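Local coordinates for starch synthase I (Hordeum vulgare, PDB 4HLN), which belongs to the plant starch synthases, two-domain glycosyltransferases built from a pair of Rossmann-like domains, and carries a bound glycan in this structure, at residues V352-Q363 against L381-I392. Sequence-based numbering, arbitrary orientation.
Sequences VVTADRIVTVSQ and LLSSRKSVLNGI
R385 reaches across to the C-terminal end of helix 347-354, where NH1 donates to V352 O in its last turn (3.0 Å) and to A355 O just beyond it (2.7 Å). Both oxygens lie near the guanidinium plane, and V388 CG2 rests over one face, offset toward the rim. Arginine suits this place because its long chain can bring N-H groups to carbonyls at a helix end; Y631 adds a cation-pi contact.

Beside it, strands 357-360 and 389-391 pair in parallel. I358 N donates to V388 O, I358 O accepts from N390 N, and T360 N donates to N390 O (2.8 Å). On one face the branched, apolar I358 and L389 fill shared space side by side, I358 CB meeting L389 CD2. On the other, the guanidinium of R357 lays one face over V388 CA, and NH2 gives N390 OD1 a nearly straight bond (3.2 Å, 179°) on an in-plane lone pair; asparagine fits, its amide oxygen accepting while its backbone pairs. W624 and A625 of helix 611-627 pack against R357.

Strand 294-299 flanks strand 357-360, leaving 389-391 outermost in the Rossmann-like sheet. Backbone and amide oxygens hold both arginines, so the grip is directional hydrogen bonding, with no salt bridge between the segments.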
loop_
_atom_site.group_PDB
_atom_site.type_symbol
_atom_site.label_atom_id
_atom_site.label_comp_id
_atom_site.label_asym_id
_atom_site.label_seq_id
_atom_site.Cartn_x
_atom_site.Cartn_y
_atom_site.Cartn_z
ATOM N N VAL A 352 -4.385 0.276 16.922
ATOM C CA VAL A 352 -4.739 1.658 16.624
ATOM C C VAL A 352 -4.728 2.432 17.921
ATOM O O VAL A 352 -4.345 3.606 17.987
ATOM C CB VAL A 352 -6.129 1.755 15.991
ATOM C CG1 VAL A 352 -6.729 3.111 16.265
ATOM C CG2 VAL A 352 -6.052 1.490 14.503
ATOM N N VAL A 353 -5.129 1.736 18.970
ATOM C CA VAL A 353 -5.207 2.332 20.277
ATOM C C VAL A 353 -3.834 2.537 20.938
ATOM O O VAL A 353 -3.678 3.469 21.698
ATOM C CB VAL A 353 -6.163 1.517 21.165
ATOM C CG1 VAL A 353 -5.726 1.536 22.614
ATOM C CG2 VAL A 353 -7.576 2.039 21.001
ATOM N N THR A 354 -2.845 1.702 20.620
ATOM C CA THR A 354 -1.556 1.708 21.332
ATOM C C THR A 354 -0.313 2.071 20.508
ATOM O O THR A 354 0.749 2.317 21.065
ATOM C CB THR A 354 -1.270 0.336 21.962
ATOM O OG1 THR A 354 -1.330 -0.679 20.942
ATOM C CG2 THR A 354 -2.281 0.037 23.045
ATOM N N ALA A 355 -0.423 2.075 19.190
ATOM C CA ALA A 355 0.735 2.362 18.353
ATOM C C ALA A 355 1.132 3.800 18.564
ATOM O O ALA A 355 0.359 4.581 19.097
ATOM C CB ALA A 355 0.411 2.125 16.890
ATOM N N ASP A 356 2.327 4.165 18.122
ATOM C CA ASP A 356 2.784 5.536 18.305
ATOM C C ASP A 356 2.459 6.415 17.105
ATOM O O ASP A 356 1.922 7.508 17.265
ATOM C CB ASP A 356 4.266 5.553 18.672
ATOM C CG ASP A 356 4.533 4.818 19.979
ATOM O OD1 ASP A 356 3.776 5.050 20.951
ATOM O OD2 ASP A 356 5.463 3.984 20.029
ATOM N N ARG A 357 2.768 5.923 15.911
ATOM C CA ARG A 357 2.333 6.557 14.678
ATOM C C ARG A 357 1.492 5.562 13.874
ATOM O O ARG A 357 1.562 4.364 14.111
ATOM C CB ARG A 357 3.536 6.997 13.833
ATOM C CG ARG A 357 4.537 7.915 14.513
ATOM C CD ARG A 357 3.987 9.278 14.788
ATOM N NE ARG A 357 3.449 9.925 13.599
ATOM C CZ ARG A 357 3.162 11.223 13.533
ATOM N NH1 ARG A 357 3.391 12.006 14.593
ATOM N NH2 ARG A 357 2.660 11.737 12.409
ATOM N N ILE A 358 0.710 6.059 12.918
ATOM C CA ILE A 358 -0.104 5.197 12.069
ATOM C C ILE A 358 -0.035 5.603 10.611
ATOM O O ILE A 358 -0.341 6.742 10.257
ATOM C CB ILE A 358 -1.583 5.234 12.476
ATOM C CG1 ILE A 358 -1.740 4.765 13.920
ATOM C CG2 ILE A 358 -2.432 4.382 11.502
ATOM C CD1 ILE A 358 -3.102 4.886 14.453
ATOM N N VAL A 359 0.359 4.660 9.768
ATOM C CA VAL A 359 0.371 4.868 8.330
ATOM C C VAL A 359 -0.747 4.036 7.715
ATOM O O VAL A 359 -0.782 2.815 7.851
ATOM C CB VAL A 359 1.721 4.448 7.726
ATOM C CG1 VAL A 359 1.677 4.534 6.213
ATOM C CG2 VAL A 359 2.844 5.315 8.293
ATOM N N THR A 360 -1.668 4.692 7.032
ATOM C CA THR A 360 -2.891 4.004 6.659
ATOM C C THR A 360 -3.344 4.283 5.237
ATOM O O THR A 360 -3.245 5.405 4.752
ATOM C CB THR A 360 -4.014 4.364 7.639
ATOM O OG1 THR A 360 -5.279 4.026 7.066
ATOM C CG2 THR A 360 -3.981 5.848 7.945
ATOM N N VAL A 361 -3.835 3.244 4.572
ATOM C CA VAL A 361 -4.415 3.379 3.238
ATOM C C VAL A 361 -5.535 4.433 3.182
ATOM O O VAL A 361 -5.728 5.104 2.167
ATOM C CB VAL A 361 -5.006 2.039 2.786
ATOM C CG1 VAL A 361 -5.962 1.520 3.853
ATOM C CG2 VAL A 361 -5.695 2.182 1.431
ATOM N N SER A 362 -6.250 4.581 4.290
ATOM C CA SER A 362 -7.456 5.384 4.340
ATOM C C SER A 362 -7.159 6.877 4.313
ATOM O O SER A 362 -8.074 7.691 4.154
ATOM C CB SER A 362 -8.264 5.027 5.593
ATOM O OG SER A 362 -7.615 5.483 6.770
ATOM N N GLN A 363 -5.886 7.232 4.470
ATOM C CA GLN A 363 -5.476 8.632 4.459
ATOM C C GLN A 363 -5.865 9.438 3.213
ATOM O O GLN A 363 -6.362 10.561 3.327
ATOM C CB GLN A 363 -3.988 8.754 4.705
ATOM C CG GLN A 363 -3.689 9.288 6.082
ATOM C CD GLN A 363 -4.356 10.622 6.327
ATOM O OE1 GLN A 363 -4.074 11.600 5.642
ATOM N NE2 GLN A 363 -5.257 10.664 7.297
ATOM N N LEU A 381 -12.413 5.945 15.586
ATOM C CA LEU A 381 -11.213 5.613 16.334
ATOM C C LEU A 381 -9.981 6.198 15.651
ATOM O O LEU A 381 -9.197 6.903 16.270
ATOM C CB LEU A 381 -11.080 4.104 16.425
ATOM C CG LEU A 381 -10.240 3.629 17.595
ATOM C CD1 LEU A 381 -10.770 4.254 18.867
ATOM C CD2 LEU A 381 -10.299 2.126 17.668
ATOM N N LEU A 382 -9.821 5.895 14.368
ATOM C CA LEU A 382 -8.761 6.470 13.567
ATOM C C LEU A 382 -8.714 7.981 13.667
ATOM O O LEU A 382 -7.657 8.552 13.937
ATOM C CB LEU A 382 -8.920 6.093 12.100
ATOM C CG LEU A 382 -8.626 4.643 11.729
ATOM C CD1 LEU A 382 -8.820 4.445 10.243
ATOM C CD2 LEU A 382 -7.231 4.233 12.136
ATOM N N SER A 383 -9.847 8.632 13.426
ATOM C CA SER A 383 -9.852 10.088 13.377
ATOM C C SER A 383 -9.636 10.674 14.767
ATOM O O SER A 383 -9.216 11.829 14.906
ATOM C CB SER A 383 -11.123 10.628 12.727
ATOM O OG SER A 383 -12.266 10.067 13.326
ATOM N N SER A 384 -9.883 9.867 15.795
ATOM C CA SER A 384 -9.536 10.285 17.150
ATOM C C SER A 384 -8.005 10.359 17.326
ATOM O O SER A 384 -7.511 10.994 18.249
ATOM C CB SER A 384 -10.171 9.354 18.195
ATOM O OG SER A 384 -9.253 8.364 18.653
ATOM N N ARG A 385 -7.262 9.715 16.429
ATOM C CA ARG A 385 -5.803 9.772 16.451
ATOM C C ARG A 385 -5.277 10.499 15.219
ATOM O O ARG A 385 -4.183 10.220 14.728
ATOM C CB ARG A 385 -5.216 8.363 16.548
ATOM C CG ARG A 385 -5.695 7.615 17.770
ATOM C CD ARG A 385 -4.639 6.685 18.328
ATOM N NE ARG A 385 -3.410 7.388 18.687
ATOM C CZ ARG A 385 -2.212 6.809 18.698
ATOM N NH1 ARG A 385 -2.097 5.523 18.386
ATOM N NH2 ARG A 385 -1.130 7.511 19.006
ATOM N N LYS A 386 -6.079 11.438 14.734
ATOM C CA LYS A 386 -5.772 12.266 13.572
ATOM C C LYS A 386 -4.320 12.767 13.525
ATOM O O LYS A 386 -3.681 12.753 12.476
ATOM C CB LYS A 386 -6.721 13.468 13.576
ATOM C CG LYS A 386 -7.402 13.756 12.268
ATOM C CD LYS A 386 -8.453 14.848 12.450
ATOM C CE LYS A 386 -7.836 16.119 13.039
ATOM N NZ LYS A 386 -8.750 17.298 12.953
ATOM N N SER A 387 -3.807 13.213 14.666
ATOM C CA SER A 387 -2.508 13.882 14.712
ATOM C C SER A 387 -1.314 12.967 14.426
ATOM O O SER A 387 -0.193 13.447 14.226
ATOM C CB SER A 387 -2.315 14.559 16.067
ATOM O OG SER A 387 -2.316 13.597 17.109
ATOM N N VAL A 388 -1.545 11.656 14.415
ATOM C CA VAL A 388 -0.462 10.720 14.137
ATOM C C VAL A 388 -0.674 9.905 12.876
ATOM O O VAL A 388 -0.002 8.893 12.675
ATOM C CB VAL A 388 -0.187 9.765 15.328
ATOM C CG1 VAL A 388 0.424 10.542 16.475
ATOM C CG2 VAL A 388 -1.469 9.047 15.773
ATOM N N LEU A 389 -1.594 10.353 12.022
ATOM C CA LEU A 389 -1.893 9.647 10.774
ATOM C C LEU A 389 -1.087 10.142 9.583
ATOM O O LEU A 389 -0.790 11.334 9.474
ATOM C CB LEU A 389 -3.381 9.741 10.436
ATOM C CG LEU A 389 -4.357 9.049 11.381
ATOM C CD1 LEU A 389 -5.761 9.059 10.797
ATOM C CD2 LEU A 389 -3.907 7.627 11.672
ATOM N N ASN A 390 -0.747 9.210 8.692
ATOM C CA ASN A 390 -0.059 9.506 7.434
ATOM C C ASN A 390 -0.458 8.464 6.418
ATOM O O ASN A 390 -0.776 7.327 6.776
ATOM C CB ASN A 390 1.459 9.458 7.607
ATOM C CG ASN A 390 1.958 10.334 8.750
ATOM O OD1 ASN A 390 2.101 9.885 9.906
ATOM N ND2 ASN A 390 2.231 11.590 8.431
ATOM N N GLY A 391 -0.439 8.842 5.146
ATOM C CA GLY A 391 -0.774 7.905 4.093
ATOM C C GLY A 391 0.372 6.961 3.784
ATOM O O GLY A 391 1.524 7.229 4.134
ATOM N N ILE A 392 0.055 5.846 3.135
ATOM C CA ILE A 392 1.084 4.933 2.662
ATOM C C ILE A 392 1.862 5.641 1.562
ATOM O O ILE A 392 1.276 6.305 0.728
ATOM C CB ILE A 392 0.482 3.658 2.050
ATOM C CG1 ILE A 392 -0.669 3.115 2.907
ATOM C CG2 ILE A 392 1.561 2.621 1.856
ATOM C CD1 ILE A 392 -0.318 1.906 3.727
#